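PDB 5GYQ: spike protein S1 from Bat coronavirus HKU9, which probably attaches the virion to the host cell membrane by interacting with a receptor, the piece here being the putative receptor-binding domain of S1. Local coordinates for residues R70-H75 and A111-A116; S88-A93 and R118-P123; V64-M69 and A152-K157; Q18-R23 and G125-S130. One frame throughout, in Å; residues are numbered along the deposited sequence.

Contact 1. Residues R70-H75 and A111-A116. With NAG (2-acetamido-2-deoxy-beta-D-glucopyranose), chain B.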
# COMPACT_ATOMS: atom_id res chain seq x y z
N ARG A 70 -5.94 4.70 -0.45
CA ARG A 70 -6.74 4.81 -1.66
C ARG A 70 -6.02 5.70 -2.66
O ARG A 70 -5.17 6.51 -2.29
CB ARG A 70 -8.14 5.35 -1.35
CG ARG A 70 -8.18 6.72 -0.70
CD ARG A 70 -9.61 7.09 -0.34
NE ARG A 70 -10.23 6.08 0.51
CZ ARG A 70 -11.50 5.70 0.43
NH1 ARG A 70 -12.30 6.25 -0.47
NH2 ARG A 70 -11.96 4.76 1.25
N ILE A 71 -6.36 5.56 -3.94
CA ILE A 71 -5.62 6.23 -5.00
C ILE A 71 -6.47 6.31 -6.27
O ILE A 71 -7.16 5.36 -6.60
CB ILE A 71 -4.27 5.49 -5.28
CG1 ILE A 71 -3.38 6.27 -6.24
CG2 ILE A 71 -4.52 4.07 -5.79
CD1 ILE A 71 -1.99 5.65 -6.38
N ASN A 72 -6.44 7.44 -6.97
CA ASN A 72 -7.25 7.51 -8.19
C ASN A 72 -6.40 7.19 -9.42
O ASN A 72 -5.18 7.01 -9.31
CB ASN A 72 -7.98 8.87 -8.31
CG ASN A 72 -7.09 10.04 -8.72
OD1 ASN A 72 -5.89 9.90 -8.98
ND2 ASN A 72 -7.71 11.22 -8.80
N GLU A 73 -7.04 7.11 -10.58
CA GLU A 73 -6.40 6.58 -11.79
C GLU A 73 -5.15 7.35 -12.23
O GLU A 73 -4.15 6.75 -12.59
CB GLU A 73 -7.41 6.56 -12.94
CG GLU A 73 -6.85 5.99 -14.25
CD GLU A 73 -6.70 4.47 -14.23
OE1 GLU A 73 -6.04 3.93 -15.14
OE2 GLU A 73 -7.25 3.81 -13.32
N THR A 74 -5.22 8.68 -12.19
CA THR A 74 -4.09 9.52 -12.58
C THR A 74 -2.86 9.21 -11.73
O THR A 74 -1.76 8.92 -12.24
CB THR A 74 -4.43 11.03 -12.43
OG1 THR A 74 -5.63 11.33 -13.14
CG2 THR A 74 -3.29 11.89 -12.95
N HIS A 75 -3.06 9.25 -10.42
CA HIS A 75 -1.98 9.02 -9.46
C HIS A 75 -1.48 7.59 -9.53
O HIS A 75 -0.30 7.34 -9.32
CB HIS A 75 -2.46 9.35 -8.05
CG HIS A 75 -2.77 10.80 -7.84
ND1 HIS A 75 -3.65 11.24 -6.88
CD2 HIS A 75 -2.30 11.91 -8.46
CE1 HIS A 75 -3.73 12.56 -6.92
NE2 HIS A 75 -2.92 12.99 -7.87
N ALA A 111 -15.46 9.31 -3.96
CA ALA A 111 -15.61 9.91 -2.64
C ALA A 111 -14.62 11.06 -2.43
O ALA A 111 -13.80 11.32 -3.31
CB ALA A 111 -15.42 8.83 -1.57
N PRO A 112 -14.72 11.76 -1.28
CA PRO A 112 -13.65 12.68 -0.91
C PRO A 112 -12.28 12.02 -1.02
O PRO A 112 -12.07 10.91 -0.52
CB PRO A 112 -13.98 13.03 0.54
CG PRO A 112 -15.47 13.00 0.57
CD PRO A 112 -15.90 11.92 -0.40
N TYR A 113 -11.36 12.71 -1.69
CA TYR A 113 -10.04 12.18 -1.97
C TYR A 113 -9.02 13.14 -1.38
O TYR A 113 -8.72 14.18 -1.98
CB TYR A 113 -9.86 12.01 -3.48
CG TYR A 113 -8.59 11.33 -3.94
CD1 TYR A 113 -8.08 10.22 -3.27
CD2 TYR A 113 -7.92 11.78 -5.06
CE1 TYR A 113 -6.91 9.60 -3.71
CE2 TYR A 113 -6.76 11.17 -5.51
CZ TYR A 113 -6.26 10.08 -4.82
OH TYR A 113 -5.11 9.47 -5.27
N ALA A 114 -8.52 12.82 -0.20
CA ALA A 114 -7.67 13.75 0.55
C ALA A 114 -6.20 13.58 0.19
O ALA A 114 -5.53 12.66 0.67
CB ALA A 114 -7.88 13.56 2.05
N VAL A 115 -5.71 14.48 -0.65
CA VAL A 115 -4.34 14.41 -1.14
C VAL A 115 -3.59 15.70 -0.85
O VAL A 115 -4.02 16.77 -1.28
CB VAL A 115 -4.31 14.13 -2.66
CG1 VAL A 115 -2.88 14.08 -3.17
CG2 VAL A 115 -5.04 12.84 -2.97
N ALA A 116 -2.48 15.61 -0.12
CA ALA A 116 -1.66 16.78 0.16
C ALA A 116 -1.00 17.27 -1.11
O ALA A 116 -0.58 16.47 -1.95
CB ALA A 116 -0.62 16.46 1.22
C1 NAG B . -7.08 12.45 -9.18
C2 NAG B . -7.71 13.06 -10.41
C3 NAG B . -6.89 14.26 -10.87
C4 NAG B . -6.72 15.26 -9.73
C5 NAG B . -6.27 14.57 -8.44
C6 NAG B . -6.36 15.48 -7.23
C7 NAG B . -9.03 11.52 -11.78
C8 NAG B . -9.01 10.54 -12.91
N2 NAG B . -7.86 12.09 -11.48
O3 NAG B . -7.56 14.86 -11.97
O4 NAG B . -5.70 16.21 -10.04
O5 NAG B . -7.06 13.41 -8.14
O6 NAG B . -5.86 14.86 -6.06
O7 NAG B . -10.06 11.80 -11.18
O HOH W 1 -12.01 8.73 -2.10

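Contact 2. Residues S88-A93 and R118-P123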
# COMPACT_ATOMS: atom_id res chain seq x y z
N SER A 88 2.91 11.28 -5.04
CA SER A 88 4.23 10.75 -4.70
C SER A 88 5.14 11.80 -4.07
O SER A 88 6.10 11.47 -3.38
CB SER A 88 4.91 10.16 -5.94
OG SER A 88 4.95 11.10 -7.00
N LEU A 89 4.84 13.07 -4.31
CA LEU A 89 5.65 14.14 -3.75
C LEU A 89 5.22 14.50 -2.33
O LEU A 89 6.05 14.89 -1.51
CB LEU A 89 5.59 15.39 -4.63
CG LEU A 89 6.30 15.31 -5.99
CD1 LEU A 89 6.09 16.60 -6.77
CD2 LEU A 89 7.78 15.02 -5.81
N TYR A 90 3.93 14.35 -2.03
CA TYR A 90 3.42 14.87 -0.77
C TYR A 90 2.64 13.87 0.10
O TYR A 90 2.20 14.23 1.19
CB TYR A 90 2.53 16.08 -1.03
CG TYR A 90 3.16 17.14 -1.91
CD1 TYR A 90 4.21 17.91 -1.45
CD2 TYR A 90 2.69 17.37 -3.20
CE1 TYR A 90 4.79 18.89 -2.24
CE2 TYR A 90 3.26 18.34 -4.00
CZ TYR A 90 4.31 19.09 -3.51
OH TYR A 90 4.89 20.06 -4.31
N ASN A 91 2.48 12.63 -0.35
CA ASN A 91 1.64 11.69 0.39
C ASN A 91 2.27 10.32 0.62
O ASN A 91 2.46 9.91 1.76
CB ASN A 91 0.30 11.52 -0.33
CG ASN A 91 -0.47 12.82 -0.41
OD1 ASN A 91 -1.31 13.11 0.45
ND2 ASN A 91 -0.18 13.62 -1.42
N TYR A 92 2.56 9.60 -0.47
CA TYR A 92 3.21 8.30 -0.37
C TYR A 92 4.17 8.09 -1.53
O TYR A 92 3.79 8.27 -2.69
CB TYR A 92 2.18 7.17 -0.33
CG TYR A 92 2.80 5.80 -0.17
CD1 TYR A 92 3.00 5.25 1.08
CD2 TYR A 92 3.21 5.06 -1.28
CE1 TYR A 92 3.58 4.00 1.23
CE2 TYR A 92 3.79 3.82 -1.14
CZ TYR A 92 3.97 3.29 0.12
OH TYR A 92 4.55 2.05 0.27
N ALA A 93 5.40 7.70 -1.22
CA ALA A 93 6.42 7.48 -2.24
C ALA A 93 7.11 6.14 -2.07
O ALA A 93 7.47 5.74 -0.96
CB ALA A 93 7.44 8.60 -2.21
N ARG A 118 1.31 20.09 -0.92
CA ARG A 118 2.41 20.94 -0.48
C ARG A 118 3.15 20.25 0.66
O ARG A 118 2.64 19.27 1.22
CB ARG A 118 1.91 22.32 -0.05
CG ARG A 118 0.87 22.27 1.07
CD ARG A 118 0.02 23.53 1.11
NE ARG A 118 0.65 24.61 1.87
CZ ARG A 118 0.09 25.20 2.92
NH1 ARG A 118 -1.11 24.83 3.34
NH2 ARG A 118 0.74 26.18 3.54
N PHE A 119 4.34 20.75 0.98
CA PHE A 119 5.21 20.20 2.03
C PHE A 119 5.70 18.80 1.67
O PHE A 119 5.12 17.80 2.09
CB PHE A 119 4.49 20.17 3.39
CG PHE A 119 4.00 21.52 3.85
CD1 PHE A 119 4.88 22.59 3.99
CD2 PHE A 119 2.67 21.72 4.16
CE1 PHE A 119 4.44 23.83 4.41
CE2 PHE A 119 2.22 22.96 4.59
CZ PHE A 119 3.11 24.01 4.72
N PRO A 120 6.80 18.74 0.89
CA PRO A 120 7.37 17.50 0.35
C PRO A 120 7.71 16.46 1.41
O PRO A 120 8.16 16.80 2.50
CB PRO A 120 8.66 17.98 -0.33
CG PRO A 120 8.40 19.40 -0.66
CD PRO A 120 7.56 19.92 0.46
N ILE A 121 7.49 15.19 1.07
CA ILE A 121 7.92 14.09 1.92
C ILE A 121 9.11 13.39 1.29
O ILE A 121 9.40 13.58 0.11
CB ILE A 121 6.79 13.06 2.15
CG1 ILE A 121 6.45 12.36 0.83
CG2 ILE A 121 5.56 13.73 2.74
CD1 ILE A 121 5.63 11.10 1.01
N LYS A 122 9.80 12.58 2.09
CA LYS A 122 10.88 11.74 1.59
C LYS A 122 10.31 10.39 1.16
O LYS A 122 9.24 9.99 1.63
CB LYS A 122 11.96 11.55 2.66
CG LYS A 122 12.64 12.84 3.06
CD LYS A 122 13.09 12.80 4.51
CE LYS A 122 13.69 14.13 4.94
NZ LYS A 122 15.00 14.40 4.28
N PRO A 123 11.01 9.69 0.25
CA PRO A 123 10.59 8.33 -0.12
C PRO A 123 10.39 7.44 1.11
O PRO A 123 11.22 7.44 2.01
CB PRO A 123 11.75 7.83 -0.98
CG PRO A 123 12.28 9.07 -1.62
CD PRO A 123 12.14 10.15 -0.57

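Contact 3. Residues V64-M69 and A152-K157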
# COMPACT_ATOMS: atom_id res chain seq x y z
N VAL A 64 7.72 -8.85 5.45
CA VAL A 64 6.75 -8.32 4.50
C VAL A 64 6.09 -7.07 5.06
O VAL A 64 5.64 -7.06 6.19
CB VAL A 64 5.66 -9.36 4.14
CG1 VAL A 64 4.60 -8.74 3.24
CG2 VAL A 64 6.28 -10.57 3.47
N THR A 65 6.04 -6.00 4.27
CA THR A 65 5.38 -4.78 4.71
C THR A 65 4.18 -4.47 3.83
O THR A 65 4.28 -4.53 2.61
CB THR A 65 6.35 -3.58 4.70
OG1 THR A 65 7.49 -3.89 5.51
CG2 THR A 65 5.67 -2.34 5.25
N LEU A 66 3.05 -4.15 4.45
CA LEU A 66 1.84 -3.80 3.71
C LEU A 66 1.45 -2.35 3.93
O LEU A 66 1.09 -1.96 5.04
CB LEU A 66 0.68 -4.71 4.12
CG LEU A 66 0.95 -6.21 4.08
CD1 LEU A 66 -0.25 -6.98 4.64
CD2 LEU A 66 1.27 -6.67 2.67
N ASP A 67 1.52 -1.54 2.88
CA ASP A 67 1.07 -0.16 2.97
C ASP A 67 -0.27 -0.02 2.26
O ASP A 67 -0.40 -0.35 1.10
CB ASP A 67 2.10 0.79 2.36
CG ASP A 67 3.45 0.68 3.04
OD1 ASP A 67 3.48 0.34 4.24
OD2 ASP A 67 4.47 0.95 2.38
N VAL A 68 -1.26 0.49 2.97
CA VAL A 68 -2.61 0.53 2.42
C VAL A 68 -3.15 1.96 2.37
O VAL A 68 -3.01 2.73 3.33
CB VAL A 68 -3.56 -0.35 3.24
CG1 VAL A 68 -4.97 -0.31 2.67
CG2 VAL A 68 -3.05 -1.79 3.26
N MET A 69 -3.76 2.29 1.23
CA MET A 69 -4.37 3.60 1.05
C MET A 69 -5.32 3.57 -0.14
O MET A 69 -5.49 2.53 -0.77
CB MET A 69 -3.30 4.67 0.83
CG MET A 69 -2.59 4.55 -0.51
SD MET A 69 -0.81 4.88 -0.39
CE MET A 69 -0.24 3.34 0.33
N ALA A 152 -2.66 -1.61 -2.13
CA ALA A 152 -1.78 -2.29 -1.20
C ALA A 152 -0.39 -2.39 -1.81
O ALA A 152 -0.20 -3.02 -2.85
CB ALA A 152 -2.32 -3.67 -0.84
N VAL A 153 0.57 -1.74 -1.17
CA VAL A 153 1.96 -1.82 -1.56
C VAL A 153 2.64 -2.87 -0.71
O VAL A 153 2.78 -2.71 0.51
CB VAL A 153 2.69 -0.47 -1.40
CG1 VAL A 153 4.14 -0.59 -1.85
CG2 VAL A 153 1.96 0.61 -2.18
N ILE A 154 3.05 -3.96 -1.34
CA ILE A 154 3.69 -5.05 -0.64
C ILE A 154 5.20 -4.97 -0.82
O ILE A 154 5.70 -5.20 -1.91
CB ILE A 154 3.16 -6.41 -1.14
CG1 ILE A 154 1.63 -6.42 -1.12
CG2 ILE A 154 3.72 -7.55 -0.30
CD1 ILE A 154 1.01 -7.68 -1.70
N THR A 155 5.90 -4.63 0.25
CA THR A 155 7.36 -4.58 0.24
C THR A 155 7.93 -5.89 0.77
O THR A 155 7.57 -6.34 1.85
CB THR A 155 7.91 -3.42 1.09
OG1 THR A 155 7.34 -2.19 0.65
CG2 THR A 155 9.43 -3.35 0.99
N LEU A 156 8.84 -6.49 0.01
CA LEU A 156 9.40 -7.78 0.37
C LEU A 156 10.86 -7.66 0.77
O LEU A 156 11.60 -6.84 0.22
CB LEU A 156 9.27 -8.75 -0.79
CG LEU A 156 7.85 -8.94 -1.33
CD1 LEU A 156 7.89 -9.71 -2.64
CD2 LEU A 156 6.98 -9.65 -0.31
N LYS A 157 11.27 -8.47 1.74
CA LYS A 157 12.69 -8.62 2.03
C LYS A 157 13.09 -10.08 1.84
O LYS A 157 12.36 -10.98 2.26
CB LYS A 157 13.02 -8.14 3.45
CG LYS A 157 13.61 -6.73 3.49
CD LYS A 157 13.46 -6.09 4.87
CE LYS A 157 14.22 -6.85 5.94
NZ LYS A 157 15.67 -6.51 5.97
O HOH W 2 9.53 -6.01 4.13
O HOH W 3 5.14 -1.73 1.85

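Contact 4. Residues Q18-R23 and G125-S130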
# COMPACT_ATOMS: atom_id res chain seq x y z
N GLN A 18 -7.23 7.63 3.42
CA GLN A 18 -6.78 8.64 2.49
C GLN A 18 -5.26 8.54 2.39
O GLN A 18 -4.60 8.22 3.37
CB GLN A 18 -7.21 10.04 2.94
CG GLN A 18 -8.71 10.20 3.13
CD GLN A 18 -9.48 10.14 1.82
OE1 GLN A 18 -8.90 10.27 0.74
NE2 GLN A 18 -10.79 9.94 1.91
N PRO A 19 -4.71 8.81 1.19
CA PRO A 19 -3.26 8.66 0.99
C PRO A 19 -2.43 9.56 1.91
O PRO A 19 -1.30 9.19 2.24
CB PRO A 19 -3.07 9.06 -0.48
CG PRO A 19 -4.29 9.83 -0.84
CD PRO A 19 -5.40 9.24 -0.03
N VAL A 20 -2.98 10.70 2.32
CA VAL A 20 -2.26 11.58 3.23
C VAL A 20 -2.03 10.88 4.58
O VAL A 20 -1.06 11.16 5.27
CB VAL A 20 -3.00 12.93 3.43
CG1 VAL A 20 -4.33 12.73 4.15
CG2 VAL A 20 -2.12 13.91 4.20
N VAL A 21 -2.91 9.94 4.94
CA VAL A 21 -2.72 9.15 6.16
C VAL A 21 -2.67 7.65 5.88
O VAL A 21 -3.35 6.87 6.56
CB VAL A 21 -3.83 9.44 7.20
CG1 VAL A 21 -3.59 10.77 7.87
CG2 VAL A 21 -5.21 9.40 6.55
N TRP A 22 -1.87 7.24 4.90
CA TRP A 22 -1.71 5.83 4.55
C TRP A 22 -1.24 5.01 5.74
O TRP A 22 -0.53 5.53 6.62
CB TRP A 22 -0.73 5.67 3.39
CG TRP A 22 0.67 6.17 3.66
CD1 TRP A 22 1.14 7.44 3.46
CD2 TRP A 22 1.78 5.41 4.17
NE1 TRP A 22 2.47 7.51 3.82
CE2 TRP A 22 2.88 6.28 4.25
CE3 TRP A 22 1.95 4.08 4.56
CZ2 TRP A 22 4.13 5.87 4.71
CZ3 TRP A 22 3.19 3.67 5.01
CH2 TRP A 22 4.27 4.56 5.09
N ARG A 23 -1.61 3.74 5.79
CA ARG A 23 -1.28 2.93 6.96
C ARG A 23 -0.31 1.79 6.65
O ARG A 23 -0.38 1.17 5.60
CB ARG A 23 -2.55 2.36 7.59
CG ARG A 23 -3.21 3.32 8.57
CD ARG A 23 -4.72 3.23 8.49
NE ARG A 23 -5.34 3.08 9.80
CZ ARG A 23 -6.63 3.30 10.04
NH1 ARG A 23 -7.43 3.68 9.05
NH2 ARG A 23 -7.12 3.13 11.26
N GLY A 125 8.27 8.01 3.28
CA GLY A 125 7.84 8.90 4.35
C GLY A 125 6.36 9.25 4.33
O GLY A 125 5.59 8.69 3.56
N ARG A 126 5.98 10.19 5.18
CA ARG A 126 4.58 10.58 5.33
C ARG A 126 4.48 12.00 5.89
O ARG A 126 5.45 12.52 6.44
CB ARG A 126 3.85 9.61 6.26
CG ARG A 126 4.42 9.58 7.68
CD ARG A 126 3.48 8.92 8.68
NE ARG A 126 3.32 7.48 8.44
CZ ARG A 126 2.28 6.94 7.82
NH1 ARG A 126 1.30 7.71 7.36
NH2 ARG A 126 2.21 5.63 7.65
N GLN A 127 3.32 12.61 5.75
CA GLN A 127 3.03 13.85 6.45
C GLN A 127 2.94 13.53 7.93
O GLN A 127 2.32 12.53 8.31
CB GLN A 127 1.74 14.50 5.94
CG GLN A 127 1.76 14.86 4.47
CD GLN A 127 2.68 16.02 4.15
OE1 GLN A 127 3.14 16.73 5.05
NE2 GLN A 127 2.96 16.23 2.87
N SER A 128 3.55 14.35 8.77
CA SER A 128 3.59 14.07 10.20
C SER A 128 2.94 15.18 11.04
O SER A 128 2.60 14.97 12.20
CB SER A 128 5.03 13.85 10.66
OG SER A 128 5.87 14.94 10.30
N ASN A 129 2.78 16.36 10.44
CA ASN A 129 2.13 17.46 11.14
C ASN A 129 0.62 17.29 11.14
O ASN A 129 -0.03 17.37 10.09
CB ASN A 129 2.51 18.80 10.49
CG ASN A 129 2.02 19.99 11.29
OD1 ASN A 129 0.82 20.24 11.38
ND2 ASN A 129 2.95 20.73 11.88
N SER A 130 0.05 17.06 12.32
CA SER A 130 -1.37 16.73 12.43
C SER A 130 -2.29 17.88 12.01
O SER A 130 -3.35 17.64 11.45
CB SER A 130 -1.71 16.30 13.86
OG SER A 130 -1.53 17.37 14.77
O HOH W 4 1.47 11.40 3.93
O HOH W 5 0.61 10.64 7.54

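Contact 1. Residues R70-H75 and A111-A116
The hydroxyl of Tyr113 meets residues 70-75 at two points, tip to tip with the imidazole of His75 and as acceptor for the backbone N-H of Asn72. Tyr113 OH lies 2.8 Å from His75 ND1 in a nearly straight hydrogen bond (174°) that either partner could donate, and it accepts Asn72 N at 3.0 Å. Tyrosine suits this place because its long flat side chain, with CG anti to the backbone N (chi1 -174°), carries one polar atom deep among buried groups. The ring crosses the Asn72 side chain at about a right angle, CE2 standing 3.4 Å from Asn72 CG, while Val115 CG2 covers one ring face.

Next come the groups that hold Asn72. Its OD1 caps the following helix by accepting His75 N at 3.2 Å, nearly along the C=O axis, and its ND2, joined covalently to NAG C1, also hydrogen-bonds Ser146 OG. The sugar C1 lies over one face of the His75 ring, toward the rim. Farther out, a water links Arg70 NH1 to Pro112 O, and the guanidinium also meets Asp15 and Pro16. The arrangement is that of an N-linked Asn-X-Thr sequon set at a helix N-cap, Thr74 OG1 accepting the sugar N2-H at 2.9 Å.

Contact 2. Residues S88-A93 and R118-P123
Leu89, in the last turn of helix 86-90, takes the one backbone hydrogen bond between these segments: Ile121 N donates to Leu89 O at 3.0 Å, almost straight at 171° and in the carbonyl plane. The same oxygen receives a CA-H...O contact from Pro120. Around this tie the two chains stay close, with CA atoms 4.9 Å apart at Tyr90 and Pro120 and 4.8 Å apart at Ala93 and Pro123. Asn91 is the first residue to leave helical geometry, and the chain beyond it is extended.

The ring of Tyr90 lies against the peptide backbone at Arg118, CD1 touching Arg118 C at 3.3 Å. Leu89 CB covers one face and Arg118 N the opposite one, while Phe119 O and Pro120 N sit at the edge. A flat aromatic ring fits well between a neighbouring side chain and the backbone of Arg118, and its rim still meets proline, CE1 to Pro120 CG at 4.0 Å.

The Ile121 side chain packs on the backbone at the end of the helix. CG1, between the backbone N and the carbonyl carbon (chi1 66°), comes to 3.5 Å from Leu89 O; the outer methyl CD1 lies 3.5 Å from Asn91 O, and CG2 faces the carbonyl of Tyr90. The small Ala93 lets the chains come together, CB resting 3.8 Å from Pro123 CA.

This is a helix C-terminus whose late carbonyl is taken up by a passing loop, here the long connection from strand 100-111 to helix 130-139, at the surface of the S1 C-terminal domain.

Contact 3. Residues V64-M69 and A152-K157
Val153 gives up more surface than any other residue here, and Asp67, its antiparallel partner, comes second. They form a hydrogen-bonded pair: Val153 N donates to Asp67 O at 2.8 Å in the carbonyl plane, and Asp67 N returns a bond to Val153 O at 2.9 Å, tilted 19° from the plane of the Val153 carbonyl. Their side chains rise on the same face, CB to CB 4.0 Å. Beta-branched valine suits a strand, and its CG2, anti to the carbonyl carbon, lies 4.3 Å from Met69 CE. An aspartate in so buried a place needs partners: OD1 forms a salt bridge with Arg24 and OD2 a hydrogen bond with Tyr92 OH. The salt bridge would probably favour the charged form.

Thr155 pairs with Thr65 in the same way on that face, with two backbone bonds and CB atoms 3.9 Å apart. A water donates to Thr155 O and bonds to Thr65 OG1, so Thr65 combines strand-forming shape with a hydroxyl for solvent on this less buried part of the face.

The two strands, 164° apart in direction, are neighbours in the five-stranded antiparallel sheet that forms the core of the domain, between strands 23-27 and 100-111.

The opposite face is apolar. Ile154 stands between Val64 and Leu66, its CG2 touching Val64 CG1 at 3.8 Å and its CG1 touching Leu66 CD2 at 3.8 Å, all three side chains alongside and pointing the same way. Leu156 CD2 continues the row at Val64 CG2, while Leu27 of strand 23-27 packs on Val64 and Leu66.

Contact 4. Residues Q18-R23 and G125-S130
A cation-pi stack of Arg126 on Trp22 fastens the loop before helix 130-139 to the loop that leads into strand 23-27. The guanidinium lies nearly flat on the indole, planes 23° apart, with Arg126 CZ 3.8 Å from the centroid of the six-membered ring of Trp22. Arginine suits this place because its flat end can stack and donate at once: NH1 and NH2 both reach Trp22 O, each at 2.9 Å and each bent to 144°. NH1 arrives in the carbonyl plane, whereas NH2 stands above it. The bend at chi3 (68°) brings NE to 4.1 Å from Trp22 CZ2.

Trp22 NE1 adds a weak bond to Gly125 O at 3.3 Å. Two waters extend the joint from Val20 O, one running to Gln127 N and the other to both Arg126 NH1 and Gln127 O, so that this carbonyl of Val20 receives two water protons. Beside them Val20 CG2 meets Gln127 CG at 4.0 Å, the side chains crossing at about a right angle, and Gln127 NE2 turns away to the carbonyls of Tyr90 and Phe119.

Val20 and Val21 pack on helix 130-139, at Val136 and Ile133 respectively. Trp22 rests on Asp67 and Met69 of strand 63-71 and meets Tyr92 edge-to-face, while Arg23 pairs through its backbone with Val68 of the same strand.

Overall arrangement
Contact 3 lies at the heart of the sheet, and strand 63-71 runs on from it into contact 1, whose centre is about 18 Å away. Contacts 1, 2 and 4 gather round that end of the strand. Asn91 OD1 of contact 2 accepts Ala116 N of contact 1 at 2.8 Å, and Gln18 of contact 4 holds both Ala114 N and Pro112 O. Contacts 2 and 4, with centres about 9 Å apart, are joined by Gln127 and by packing of Asn91 OD1 on Val20 CA at 3.3 Å. Tyr92 and Trp22 carry them back to Asp67 in contact 3. The glycan belongs to contact 1; the Asn91 side chain is about 7 Å from a bound sugar, and that of Met69 about 12 Å.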